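Local coordinates for FAD-binding PCMH-type domain-containing protein (Gibberella zeae, PDB 6YJO), which probably oxidises oligosaccharides with a bicovalently linked FAD cofactor, as a member of the oxygen-dependent FAD-linked oxidoreductase family, at residues A[333-336]-A[337-341]; A[146-149]-A[150-154]; A[52-55]-A[56-60]; A[318-321]-A[322-325]; A[80-83]-A[84-88]. All coordinates share one frame; numbering follows the deposited sequence.

Contact 1: A[333-336]-A[337-341]; sequences LDQR and RPYDQ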
loop_
_atom_site.group_PDB
_atom_site.type_symbol
_atom_site.label_atom_id
_atom_site.label_comp_id
_atom_site.label_asym_id
_atom_site.label_seq_id
_atom_site.Cartn_x
_atom_site.Cartn_y
_atom_site.Cartn_z
ATOM N N LEU A 333 3.380 -1.182 -17.774
ATOM C CA LEU A 333 3.705 -0.195 -16.747
ATOM C C LEU A 333 2.815 1.038 -16.864
ATOM O O LEU A 333 2.090 1.384 -15.928
ATOM C CB LEU A 333 5.187 0.189 -16.835
ATOM C CG LEU A 333 6.231 -0.744 -16.209
ATOM C CD1 LEU A 333 7.517 0.027 -15.953
ATOM C CD2 LEU A 333 5.736 -1.383 -14.907
ATOM N N ASP A 334 2.833 1.699 -18.022
ATOM C CA ASP A 334 2.172 2.992 -18.169
ATOM C C ASP A 334 0.656 2.848 -18.091
ATOM O O ASP A 334 -0.040 3.043 -19.089
ATOM C CB ASP A 334 2.585 3.650 -19.492
ATOM C CG ASP A 334 2.162 5.105 -19.582
ATOM O OD1 ASP A 334 1.487 5.586 -18.649
ATOM O OD2 ASP A 334 2.510 5.768 -20.583
ATOM N N GLN A 335 0.137 2.529 -16.904
ATOM C CA GLN A 335 -1.303 2.391 -16.701
ATOM C C GLN A 335 -1.942 3.768 -16.581
ATOM O O GLN A 335 -1.440 4.629 -15.851
ATOM C CB GLN A 335 -1.608 1.584 -15.435
ATOM C CG GLN A 335 -1.367 0.086 -15.527
ATOM C CD GLN A 335 -2.150 -0.577 -16.650
ATOM O OE1 GLN A 335 -3.153 -0.045 -17.123
ATOM N NE2 GLN A 335 -1.677 -1.736 -17.096
ATOM N N ARG A 336 -3.053 3.971 -17.285
ATOM C CA ARG A 336 -3.801 5.220 -17.223
ATOM C C ARG A 336 -5.285 4.917 -17.363
ATOM O O ARG A 336 -5.700 3.762 -17.502
ATOM C CB ARG A 336 -3.355 6.201 -18.314
ATOM C CG ARG A 336 -1.902 6.617 -18.212
ATOM C CD ARG A 336 -1.523 7.634 -19.273
ATOM N NE ARG A 336 -2.109 8.947 -19.019
ATOM C CZ ARG A 336 -1.612 10.095 -19.469
ATOM N NH1 ARG A 336 -0.501 10.114 -20.194
ATOM N NH2 ARG A 336 -2.225 11.235 -19.182
ATOM N N ARG A 337 -6.079 5.972 -17.334
ATOM C CA ARG A 337 -7.517 5.889 -17.534
ATOM C C ARG A 337 -7.830 5.747 -19.023
ATOM O O ARG A 337 -7.215 6.421 -19.853
ATOM C CB ARG A 337 -8.197 7.135 -16.973
ATOM C CG ARG A 337 -9.691 7.195 -17.188
ATOM C CD ARG A 337 -10.282 8.407 -16.488
ATOM N NE ARG A 337 -11.741 8.365 -16.468
ATOM C CZ ARG A 337 -12.456 7.683 -15.578
ATOM N NH1 ARG A 337 -11.847 6.978 -14.633
ATOM N NH2 ARG A 337 -13.780 7.702 -15.636
ATOM N N PRO A 338 -8.792 4.886 -19.396
ATOM C CA PRO A 338 -9.640 4.089 -18.501
ATOM C C PRO A 338 -8.952 2.823 -17.985
ATOM O O PRO A 338 -8.078 2.272 -18.655
ATOM C CB PRO A 338 -10.832 3.735 -19.389
ATOM C CG PRO A 338 -10.230 3.621 -20.751
ATOM C CD PRO A 338 -9.123 4.649 -20.814
ATOM N N TYR A 339 -9.374 2.365 -16.808
ATOM C CA TYR A 339 -8.735 1.263 -16.100
ATOM C C TYR A 339 -9.803 0.252 -15.714
ATOM O O TYR A 339 -10.789 0.610 -15.061
ATOM C CB TYR A 339 -8.002 1.782 -14.858
ATOM C CG TYR A 339 -7.161 0.761 -14.134
ATOM C CD1 TYR A 339 -5.908 0.394 -14.613
ATOM C CD2 TYR A 339 -7.604 0.189 -12.952
ATOM C CE1 TYR A 339 -5.131 -0.530 -13.941
ATOM C CE2 TYR A 339 -6.837 -0.731 -12.273
ATOM C CZ TYR A 339 -5.600 -1.088 -12.770
ATOM O OH TYR A 339 -4.831 -2.009 -12.091
ATOM N N ASP A 340 -9.614 -1.003 -16.120
ATOM C CA ASP A 340 -10.622 -2.043 -15.914
ATOM C C ASP A 340 -9.959 -3.350 -15.487
ATOM O O ASP A 340 -10.169 -4.405 -16.088
ATOM C CB ASP A 340 -11.458 -2.229 -17.181
ATOM C CG ASP A 340 -12.856 -2.741 -16.891
ATOM O OD1 ASP A 340 -13.618 -2.028 -16.206
ATOM O OD2 ASP A 340 -13.193 -3.852 -17.350
ATOM N N GLN A 341 -9.150 -3.285 -14.430
ATOM C CA GLN A 341 -8.601 -4.469 -13.785
ATOM C C GLN A 341 -9.437 -4.819 -12.564
ATOM O O GLN A 341 -9.891 -3.933 -11.834
ATOM C CB GLN A 341 -7.154 -4.255 -13.350
ATOM C CG GLN A 341 -6.162 -4.133 -14.489
ATOM C CD GLN A 341 -6.176 -5.344 -15.403
ATOM O OE1 GLN A 341 -5.675 -6.408 -15.047
ATOM N NE2 GLN A 341 -6.757 -5.186 -16.586
#
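Gln-335 brings the oxygen of its amide to the edge of the Tyr-339 ring, OE1 lying in the ring plane 3.8 Å from CD1. The two side chains cross at about a right angle, with amide and ring planes 76° apart, so a partly negative oxygen meets the partly positive rim of the phenol. This is the packed side of a loop that joins helix 320-326 to strand 346-352, and a cis peptide bond before Pro-338 bends the chain here. The carbonyl of Arg-336 also lies near the ring edge.

The other side is more open to solvent, and there the loop is held by charge. The exposed Arg-336 turns outward to a salt bridge with Asp-124, while the partly exposed Arg-337, with CG anti to the backbone N (chi1 177°) and its chain extended as far as NE, reaches Glu-57 and Asp-121 in salt bridges. Long, flexible arginines suit a surface loop whose partners lie on several neighbouring elements.

Tyr-339 OH is hydrogen-bonded to His-102, which is covalently linked to FAD, and Arg-141 forms a cation-pi contact with the ring. With edge, face and hydroxyl engaged, the tyrosine probably helps position the histidine that carries the flavin.

Contact 2: A[146-149]-A[150-154]; sequences ATDL and FQFGK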
loop_
_atom_site.group_PDB
_atom_site.type_symbol
_atom_site.label_atom_id
_atom_site.label_comp_id
_atom_site.label_asym_id
_atom_site.label_seq_id
_atom_site.Cartn_x
_atom_site.Cartn_y
_atom_site.Cartn_z
ATOM N N ALA A 146 6.500 5.900 -12.784
ATOM C CA ALA A 146 7.838 5.428 -13.130
ATOM C C ALA A 146 8.141 5.671 -14.601
ATOM O O ALA A 146 9.272 6.017 -14.963
ATOM C CB ALA A 146 7.974 3.942 -12.803
ATOM N N THR A 147 7.142 5.487 -15.468
ATOM C CA THR A 147 7.353 5.673 -16.900
ATOM C C THR A 147 7.701 7.120 -17.219
ATOM O O THR A 147 8.592 7.380 -18.035
ATOM C CB THR A 147 6.107 5.234 -17.678
ATOM O OG1 THR A 147 5.940 3.815 -17.551
ATOM C CG2 THR A 147 6.229 5.606 -19.151
ATOM N N ASP A 148 7.011 8.075 -16.590
ATOM C CA ASP A 148 7.248 9.484 -16.889
ATOM C C ASP A 148 8.473 10.039 -16.169
ATOM O O ASP A 148 9.102 10.979 -16.670
ATOM C CB ASP A 148 6.013 10.310 -16.530
ATOM C CG ASP A 148 4.983 10.324 -17.642
ATOM O OD1 ASP A 148 4.996 9.396 -18.480
ATOM O OD2 ASP A 148 4.172 11.272 -17.688
ATOM N N LEU A 149 8.834 9.485 -15.009
ATOM C CA LEU A 149 10.006 9.985 -14.295
ATOM C C LEU A 149 11.299 9.501 -14.936
ATOM O O LEU A 149 12.284 10.245 -14.996
ATOM C CB LEU A 149 9.961 9.556 -12.827
ATOM C CG LEU A 149 8.968 10.276 -11.913
ATOM C CD1 LEU A 149 9.054 9.692 -10.514
ATOM C CD2 LEU A 149 9.240 11.769 -11.890
ATOM N N PHE A 150 11.318 8.256 -15.417
ATOM C CA PHE A 150 12.502 7.726 -16.078
ATOM C C PHE A 150 12.707 8.338 -17.456
ATOM O O PHE A 150 13.839 8.345 -17.949
ATOM C CB PHE A 150 12.398 6.202 -16.185
ATOM C CG PHE A 150 13.582 5.551 -16.844
ATOM C CD1 PHE A 150 13.610 5.360 -18.215
ATOM C CD2 PHE A 150 14.662 5.122 -16.087
ATOM C CE1 PHE A 150 14.700 4.759 -18.824
ATOM C CE2 PHE A 150 15.752 4.521 -16.688
ATOM C CZ PHE A 150 15.770 4.338 -18.058
ATOM N N GLN A 151 11.647 8.854 -18.081
ATOM C CA GLN A 151 11.732 9.443 -19.412
ATOM C C GLN A 151 11.832 10.964 -19.396
ATOM O O GLN A 151 12.423 11.538 -20.315
ATOM C CB GLN A 151 10.519 9.023 -20.252
ATOM C CG GLN A 151 10.665 9.312 -21.743
ATOM C CD GLN A 151 9.952 10.581 -22.165
ATOM O OE1 GLN A 151 10.586 11.596 -22.453
ATOM N NE2 GLN A 151 8.625 10.527 -22.208
ATOM N N PHE A 152 11.270 11.637 -18.386
ATOM C CA PHE A 152 11.500 13.073 -18.249
ATOM C C PHE A 152 12.936 13.358 -17.834
ATOM O O PHE A 152 13.510 14.376 -18.237
ATOM C CB PHE A 152 10.524 13.674 -17.232
ATOM C CG PHE A 152 9.089 13.710 -17.700
ATOM C CD1 PHE A 152 8.749 13.400 -19.013
ATOM C CD2 PHE A 152 8.079 14.063 -16.821
ATOM C CE1 PHE A 152 7.434 13.440 -19.432
ATOM C CE2 PHE A 152 6.762 14.104 -17.235
ATOM C CZ PHE A 152 6.438 13.792 -18.542
ATOM N N GLY A 153 13.520 12.478 -17.028
ATOM C CA GLY A 153 14.939 12.494 -16.733
ATOM C C GLY A 153 15.455 11.071 -16.759
ATOM O O GLY A 153 15.342 10.385 -17.779
ATOM N N LYS A 154 16.039 10.617 -15.653
ATOM C CA LYS A 154 16.173 9.196 -15.368
ATOM C C LYS A 154 15.938 9.024 -13.868
ATOM O O LYS A 154 16.790 8.564 -13.114
ATOM C CB LYS A 154 17.528 8.635 -15.796
ATOM C CG LYS A 154 17.580 8.147 -17.235
ATOM C CD LYS A 154 18.728 7.165 -17.415
ATOM C CE LYS A 154 18.898 6.719 -18.855
ATOM N NZ LYS A 154 19.809 5.547 -18.931
#
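Asp-148 O accepts the N-H of Phe-152 at 2.8 Å, the shortest hydrogen bond in this last turn of helix 142-152, and also lies over one face of the Phe-152 ring. It is one of a run of i to i+4 bonds: Phe-150 N to Ala-146 O before it, Gly-153 N to Leu-149 O after it, with a weak bond from Gln-151 N to Thr-147 O between them. Gly-153 is the first residue to leave helical angles, as suits a residue without a side chain where the chain must turn.

The side chains of Asp-148 and Phe-152 run side by side and point the same way. Both have CG beside the backbone N (chi1 -85° and -70°), which lays the aspartate's methylene over the ring in a CH-pi contact, CB 4.2 Å from the centroid. Carboxylate and ring are turned 44° apart. Though largely exposed, the phenyl group packs on Leu-128 of strand 126-128, while Val-126 of that strand meets Asp-148 and Leu-149.

Another flank of the helix is turned to helix 320-326: the small Ala-146 lets Leu-324 come close, and Phe-150 packs on Trp-320 and Ile-321. Within the turn itself, the carboxylate comes nearest the phenyl group at its far end, OD2 lying 3.5 Å from Phe-152 CZ.

Contact 3: A[52-55]-A[56-60]; sequences AQWV and KEVKP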
loop_
_atom_site.group_PDB
_atom_site.type_symbol
_atom_site.label_atom_id
_atom_site.label_comp_id
_atom_site.label_asym_id
_atom_site.label_seq_id
_atom_site.Cartn_x
_atom_site.Cartn_y
_atom_site.Cartn_z
ATOM N N ALA A 52 -24.273 4.052 -18.725
ATOM C CA ALA A 52 -23.297 3.018 -19.054
ATOM C C ALA A 52 -21.985 3.252 -18.317
ATOM O O ALA A 52 -21.398 2.313 -17.766
ATOM C CB ALA A 52 -23.062 2.973 -20.563
ATOM N N GLN A 53 -21.509 4.500 -18.288
ATOM C CA GLN A 53 -20.272 4.796 -17.575
ATOM C C GLN A 53 -20.432 4.592 -16.074
ATOM O O GLN A 53 -19.481 4.178 -15.400
ATOM C CB GLN A 53 -19.825 6.228 -17.872
ATOM C CG GLN A 53 -18.473 6.599 -17.279
ATOM C CD GLN A 53 -17.374 5.641 -17.694
ATOM O OE1 GLN A 53 -17.382 5.111 -18.805
ATOM N NE2 GLN A 53 -16.424 5.408 -16.796
ATOM N N TRP A 54 -21.622 4.874 -15.536
ATOM C CA TRP A 54 -21.863 4.651 -14.113
ATOM C C TRP A 54 -21.688 3.184 -13.741
ATOM O O TRP A 54 -21.213 2.875 -12.642
ATOM C CB TRP A 54 -23.267 5.128 -13.736
ATOM C CG TRP A 54 -23.636 4.844 -12.303
ATOM C CD1 TRP A 54 -24.117 3.670 -11.794
ATOM C CD2 TRP A 54 -23.554 5.753 -11.197
ATOM N NE1 TRP A 54 -24.335 3.791 -10.443
ATOM C CE2 TRP A 54 -23.997 5.060 -10.052
ATOM C CE3 TRP A 54 -23.149 7.086 -11.064
ATOM C CZ2 TRP A 54 -24.047 5.657 -8.791
ATOM C CZ3 TRP A 54 -23.199 7.674 -9.813
ATOM C CH2 TRP A 54 -23.643 6.961 -8.695
ATOM N N VAL A 55 -22.058 2.266 -14.636
ATOM C CA VAL A 55 -21.927 0.845 -14.329
ATOM C C VAL A 55 -20.470 0.407 -14.440
ATOM O O VAL A 55 -20.052 -0.543 -13.770
ATOM C CB VAL A 55 -22.846 0.011 -15.245
ATOM C CG1 VAL A 55 -22.092 -0.510 -16.469
ATOM C CG2 VAL A 55 -23.471 -1.130 -14.462
ATOM N N LYS A 56 -19.682 1.090 -15.276
ATOM C CA LYS A 56 -18.272 0.773 -15.451
ATOM C C LYS A 56 -17.403 1.402 -14.370
ATOM O O LYS A 56 -16.324 0.877 -14.080
ATOM C CB LYS A 56 -17.823 1.244 -16.839
ATOM C CG LYS A 56 -16.563 0.583 -17.385
ATOM C CD LYS A 56 -16.241 1.095 -18.784
ATOM C CE LYS A 56 -17.140 0.485 -19.852
ATOM N NZ LYS A 56 -16.799 -0.926 -20.159
ATOM N N GLU A 57 -17.858 2.502 -13.763
ATOM C CA GLU A 57 -17.117 3.189 -12.714
ATOM C C GLU A 57 -17.421 2.635 -11.330
ATOM O O GLU A 57 -16.561 2.696 -10.444
ATOM C CB GLU A 57 -17.442 4.687 -12.737
ATOM C CG GLU A 57 -16.402 5.552 -12.053
ATOM C CD GLU A 57 -15.083 5.569 -12.797
ATOM O OE1 GLU A 57 -15.032 6.153 -13.900
ATOM O OE2 GLU A 57 -14.104 4.983 -12.289
ATOM N N VAL A 58 -18.628 2.097 -11.134
ATOM C CA VAL A 58 -19.032 1.535 -9.847
ATOM C C VAL A 58 -18.483 0.133 -9.635
ATOM O O VAL A 58 -18.546 -0.387 -8.514
ATOM C CB VAL A 58 -20.571 1.598 -9.775
ATOM C CG1 VAL A 58 -21.133 0.599 -8.776
ATOM C CG2 VAL A 58 -21.019 3.017 -9.432
ATOM N N LYS A 59 -17.928 -0.481 -10.670
ATOM C CA LYS A 59 -17.305 -1.796 -10.568
ATOM C C LYS A 59 -16.007 -1.689 -9.772
ATOM O O LYS A 59 -15.050 -1.075 -10.263
ATOM C CB LYS A 59 -17.033 -2.348 -11.970
ATOM C CG LYS A 59 -17.188 -3.860 -12.108
ATOM C CD LYS A 59 -16.327 -4.394 -13.244
ATOM C CE LYS A 59 -16.754 -5.779 -13.700
ATOM N NZ LYS A 59 -15.615 -6.558 -14.263
ATOM N N PRO A 60 -15.913 -2.262 -8.572
ATOM C CA PRO A 60 -14.697 -2.096 -7.766
ATOM C C PRO A 60 -13.540 -2.890 -8.356
ATOM O O PRO A 60 -13.721 -3.725 -9.244
ATOM C CB PRO A 60 -15.119 -2.648 -6.404
ATOM C CG PRO A 60 -16.048 -3.763 -6.770
ATOM C CD PRO A 60 -16.811 -3.273 -7.984
#
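The indole of Trp-54 has the methyl CG2 of Val-58 over one face, 3.5 Å above its plane and displaced toward the rim. This is a CH-pi contact to the five-membered ring, 3.7 Å from CG2 to its centroid and 20° off the normal. Trp-54 places its ring there with CG anti to the backbone N (chi1 176°). The other flat pair, the Gln-53 amide and the Glu-57 carboxylate, is turned 52° apart. Gln-53 NE2 gives a hydrogen bond of 3.3 Å to Glu-57 OE1; the acceptor lies in the amide plane, whereas the amide nitrogen approaches from above the carboxylate.

Both pairs are i to i+4 neighbours, Gln-53 with Glu-57 and Trp-54 with Val-58, along and just past the short helix 52-57. Backbone bonds in the same register include Glu-57 N to Gln-53 O at 2.9 Å and Val-58 N to Trp-54 O at 3.1 Å. On one flank Trp-54 and Val-58 pack on Ile-72 of strand 71-73, where a broad indole and a beta-branched valine offer apolar surface to the strand, while Ala-52, Val-55 and Lys-56 are exposed.

Glu-57 is buried, and its OE1 takes a salt bridge from Arg-337 besides the amide of Gln-53. A neighbouring arginine would be expected to favour the ionised carboxylate. Glu-57 O accepts a hydrogen bond from Tyr-109 OH.

Contact 4: A[318-321]-A[322-325]; sequences GGWI and QMLN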
loop_
_atom_site.group_PDB
_atom_site.type_symbol
_atom_site.label_atom_id
_atom_site.label_comp_id
_atom_site.label_asym_id
_atom_site.label_seq_id
_atom_site.Cartn_x
_atom_site.Cartn_y
_atom_site.Cartn_z
ATOM N N GLY A 318 19.757 -6.011 -15.877
ATOM C CA GLY A 318 19.143 -5.175 -16.884
ATOM C C GLY A 318 18.794 -3.803 -16.346
ATOM O O GLY A 318 19.262 -3.392 -15.285
ATOM N N GLY A 319 17.961 -3.094 -17.107
ATOM C CA GLY A 319 17.579 -1.745 -16.753
ATOM C C GLY A 319 16.553 -1.700 -15.626
ATOM O O GLY A 319 16.016 -2.715 -15.187
ATOM N N TRP A 320 16.282 -0.477 -15.166
ATOM C CA TRP A 320 15.349 -0.269 -14.065
ATOM C C TRP A 320 13.914 -0.506 -14.514
ATOM O O TRP A 320 13.125 -1.116 -13.787
ATOM C CB TRP A 320 15.532 1.148 -13.514
ATOM C CG TRP A 320 14.349 1.739 -12.779
ATOM C CD1 TRP A 320 13.400 2.575 -13.294
ATOM C CD2 TRP A 320 14.022 1.569 -11.394
ATOM N NE1 TRP A 320 12.503 2.930 -12.320
ATOM C CE2 TRP A 320 12.859 2.324 -11.144
ATOM C CE3 TRP A 320 14.598 0.851 -10.343
ATOM C CZ2 TRP A 320 12.256 2.375 -9.889
ATOM C CZ3 TRP A 320 13.998 0.904 -9.094
ATOM C CH2 TRP A 320 12.840 1.660 -8.878
ATOM N N ILE A 321 13.565 -0.033 -15.712
ATOM C CA ILE A 321 12.234 -0.271 -16.257
ATOM C C ILE A 321 12.049 -1.747 -16.570
ATOM O O ILE A 321 10.924 -2.257 -16.553
ATOM C CB ILE A 321 12.009 0.614 -17.500
ATOM C CG1 ILE A 321 12.001 2.096 -17.100
ATOM C CG2 ILE A 321 10.707 0.245 -18.199
ATOM C CD1 ILE A 321 10.806 2.509 -16.231
ATOM N N GLN A 322 13.141 -2.460 -16.847
ATOM C CA GLN A 322 13.042 -3.895 -17.079
ATOM C C GLN A 322 12.630 -4.623 -15.805
ATOM O O GLN A 322 11.775 -5.515 -15.838
ATOM C CB GLN A 322 14.375 -4.426 -17.609
ATOM C CG GLN A 322 14.261 -5.635 -18.507
ATOM C CD GLN A 322 15.494 -5.829 -19.374
ATOM O OE1 GLN A 322 16.527 -5.195 -19.157
ATOM N NE2 GLN A 322 15.387 -6.701 -20.370
ATOM N N MET A 323 13.217 -4.243 -14.667
ATOM C CA MET A 323 12.874 -4.896 -13.408
ATOM C C MET A 323 11.427 -4.618 -13.015
ATOM O O MET A 323 10.738 -5.506 -12.500
ATOM C CB MET A 323 13.830 -4.434 -12.307
ATOM C CG MET A 323 13.470 -4.916 -10.900
ATOM S SD MET A 323 12.209 -3.915 -10.061
ATOM C CE MET A 323 12.918 -2.266 -10.172
ATOM N N LEU A 324 10.952 -3.388 -13.237
ATOM C CA LEU A 324 9.562 -3.074 -12.927
ATOM C C LEU A 324 8.604 -3.869 -13.803
ATOM O O LEU A 324 7.509 -4.229 -13.356
ATOM C CB LEU A 324 9.314 -1.573 -13.088
ATOM C CG LEU A 324 10.064 -0.656 -12.114
ATOM C CD1 LEU A 324 9.808 0.811 -12.445
ATOM C CD2 LEU A 324 9.686 -0.957 -10.671
ATOM N N ASN A 325 8.997 -4.156 -15.049
ATOM C CA ASN A 325 8.158 -4.979 -15.915
ATOM C C ASN A 325 8.188 -6.447 -15.505
ATOM O O ASN A 325 7.172 -7.140 -15.622
ATOM C CB ASN A 325 8.598 -4.834 -17.370
ATOM C CG ASN A 325 7.921 -3.672 -18.070
ATOM O OD1 ASN A 325 6.697 -3.647 -18.208
ATOM N ND2 ASN A 325 8.715 -2.713 -18.537
#
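Helix 320-326 starts here, with Gly-319 in the N-cap position. A side-chain bond closes over that first turn: Gln-322 OE1 accepts the N-H of Gly-319 at 3.3 Å, in the carbonyl plane and on a lone pair, with an N-H...O angle of 154°. This is the N3-to-N-cap half of a capping box; glycine has no side chain to make the reciprocal bond. The glutamine can reach back because its CG is anti to the backbone N (chi1 -151°) and the chain beyond stays extended. Gly-318 CA lies against the same oxygen.

Along the helix, Gly-319 O accepts Met-323 N and Trp-320 O accepts Leu-324 N, both at 3.2 Å. Ile-321 O is held twice by Asn-325, through the backbone N at 3.1 Å and more weakly through ND2 at 3.0 Å.

Trp-320 is the flat group on which the next turn packs. Leu-324 sets CD1 over the pyrrole end of one face, 3.2 Å above the plane and offset toward the rim, 3.4 Å from Trp-320 NE1. Met-323, bent at chi2 and chi3, curls its methyl over the benzene end, CE standing 3.5 Å from Trp-320 CZ3. A pliable thioether and a branched leucine thus fit two parts of one large ring.

Outside the helix, Trp-320 meets Pro-238 and Tyr-291, and Met-323 touches Val-241. The polar glutamine and asparagine are exposed. Such a division, with the apolar residues turned to helix 142-152 and the loops, is typical of an amphipathic helix packed at the edge of the fold.

Contact 5: A[80-83]-A[84-88]; sequences HISD and AVKCG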
loop_
_atom_site.group_PDB
_atom_site.type_symbol
_atom_site.label_atom_id
_atom_site.label_comp_id
_atom_site.label_asym_id
_atom_site.label_seq_id
_atom_site.Cartn_x
_atom_site.Cartn_y
_atom_site.Cartn_z
ATOM N N HIS A 80 -12.399 21.683 -9.129
ATOM C CA HIS A 80 -13.477 20.700 -9.138
ATOM C C HIS A 80 -13.554 19.966 -7.805
ATOM O O HIS A 80 -14.634 19.836 -7.215
ATOM C CB HIS A 80 -13.273 19.705 -10.284
ATOM C CG HIS A 80 -13.357 20.320 -11.647
ATOM N ND1 HIS A 80 -12.540 19.932 -12.687
ATOM C CD2 HIS A 80 -14.167 21.285 -12.144
ATOM C CE1 HIS A 80 -12.837 20.636 -13.764
ATOM N NE2 HIS A 80 -13.821 21.464 -13.461
ATOM N N ILE A 81 -12.412 19.480 -7.314
ATOM C CA ILE A 81 -12.387 18.789 -6.027
ATOM C C ILE A 81 -12.937 19.694 -4.930
ATOM O O ILE A 81 -13.810 19.293 -4.150
ATOM C CB ILE A 81 -10.959 18.314 -5.701
ATOM C CG1 ILE A 81 -10.526 17.213 -6.672
ATOM C CG2 ILE A 81 -10.884 17.786 -4.275
ATOM C CD1 ILE A 81 -9.098 17.354 -7.170
ATOM N N SER A 82 -12.432 20.927 -4.848
ATOM C CA SER A 82 -12.909 21.847 -3.822
ATOM C C SER A 82 -14.418 22.033 -3.918
ATOM O O SER A 82 -15.136 21.915 -2.919
ATOM C CB SER A 82 -12.189 23.192 -3.940
ATOM O OG SER A 82 -12.629 24.088 -2.933
ATOM N N ASP A 83 -14.920 22.312 -5.123
ATOM C CA ASP A 83 -16.360 22.461 -5.299
ATOM C C ASP A 83 -17.090 21.153 -5.009
ATOM O O ASP A 83 -18.167 21.158 -4.404
ATOM C CB ASP A 83 -16.669 22.946 -6.716
ATOM C CG ASP A 83 -16.315 24.410 -6.923
ATOM O OD1 ASP A 83 -15.952 25.083 -5.932
ATOM O OD2 ASP A 83 -16.399 24.887 -8.072
ATOM N N ALA A 84 -16.515 20.022 -5.425
ATOM C CA ALA A 84 -17.145 18.734 -5.152
ATOM C C ALA A 84 -17.200 18.465 -3.656
ATOM O O ALA A 84 -18.201 17.947 -3.150
ATOM C CB ALA A 84 -16.390 17.613 -5.870
ATOM N N VAL A 85 -16.138 18.825 -2.931
ATOM C CA VAL A 85 -16.135 18.658 -1.482
ATOM C C VAL A 85 -17.151 19.591 -0.839
ATOM O O VAL A 85 -17.792 19.224 0.154
ATOM C CB VAL A 85 -14.710 18.877 -0.933
ATOM C CG1 VAL A 85 -14.737 19.509 0.456
ATOM C CG2 VAL A 85 -13.950 17.553 -0.906
ATOM N N LYS A 86 -17.325 20.800 -1.382
ATOM C CA LYS A 86 -18.348 21.699 -0.858
ATOM C C LYS A 86 -19.749 21.170 -1.151
ATOM O O LYS A 86 -20.633 21.241 -0.293
ATOM C CB LYS A 86 -18.171 23.102 -1.439
ATOM C CG LYS A 86 -17.086 23.929 -0.767
ATOM C CD LYS A 86 -17.004 25.325 -1.369
ATOM C CE LYS A 86 -15.565 25.728 -1.654
ATOM N NZ LYS A 86 -15.475 27.038 -2.363
ATOM N N CYS A 87 -19.976 20.645 -2.360
ATOM C CA CYS A 87 -21.264 20.028 -2.657
ATOM C C CYS A 87 -21.517 18.806 -1.785
ATOM O O CYS A 87 -22.673 18.390 -1.640
ATOM C CB CYS A 87 -21.355 19.633 -4.134
ATOM S SG CYS A 87 -21.803 20.984 -5.258
ATOM N N GLY A 88 -20.468 18.217 -1.211
ATOM C CA GLY A 88 -20.630 17.134 -0.258
ATOM C C GLY A 88 -21.090 17.640 1.095
ATOM O O GLY A 88 -22.033 17.103 1.682
#
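Ala-84 N binds His-80 O at 2.6 Å and Val-85 N binds Ile-81 O at 2.7 Å, two backbone bonds in the middle of helix 78-90. Lys-86 N to Ser-82 O and Cys-87 N to Asp-83 O continue the i to i+4 pattern.

On the polar flank, Lys-86 has CG beside the backbone N (chi1 -80°) and lays its chain back along the helix, so that CE lies 3.6 Å from Ser-82 OG. Its ammonium group stays 4.1 Å from Asp-83 OD1, opposite charges beyond salt-bridge length. The aspartate makes its salt bridge with Lys-79, one turn back, and the serine hydroxyl is hydrogen-bonded to Gly-200 O.

Further out, the helix is wedged between sheets. Ile-81 and Val-85 pack on Ile-118 of strand 116-119, on Val-196 of strand 190-196 and on Ile-226 of strand 226-236, and Ala-84 adds its small methyl against Ile-118; branched and small apolar residues suit these close faces. His-80 ND1 is hydrogen-bonded to the backbone N of Thr-76 and of Thr-77, which probably steadies the chain just before the helix. Cys-87 is joined by a disulfide to Cys-38 of helix 32-41, tying two helices, and the Ile-81 side chain lies about 7 Å from the bound FAD. The chemistry implies a helix held by apolar packing, a covalent tie, and charge pairing firm to Lys-79 but loose to Lys-86.

Contact 5 is the most buried, contact 1 lies at the surface, and contacts 2, 3 and 4 are partly buried. Contact 1 differs in kind: it is an irregular loop without hydrogen bonds between its own segments, whereas the other four are helical turns. That loop also joins several of them, by a salt bridge from Arg-337 to Glu-57 of contact 3 and by Leu-333, which packs against Thr-147 of contact 2 and Ile-321 of contact 4. Contacts 2 and 4 share an apolar interface between their helices, with Ala-146 CB 3.6 Å from Leu-324 CD1. Contact 5 touches none of the others; its nearest atoms are about 12 Å from contact 1.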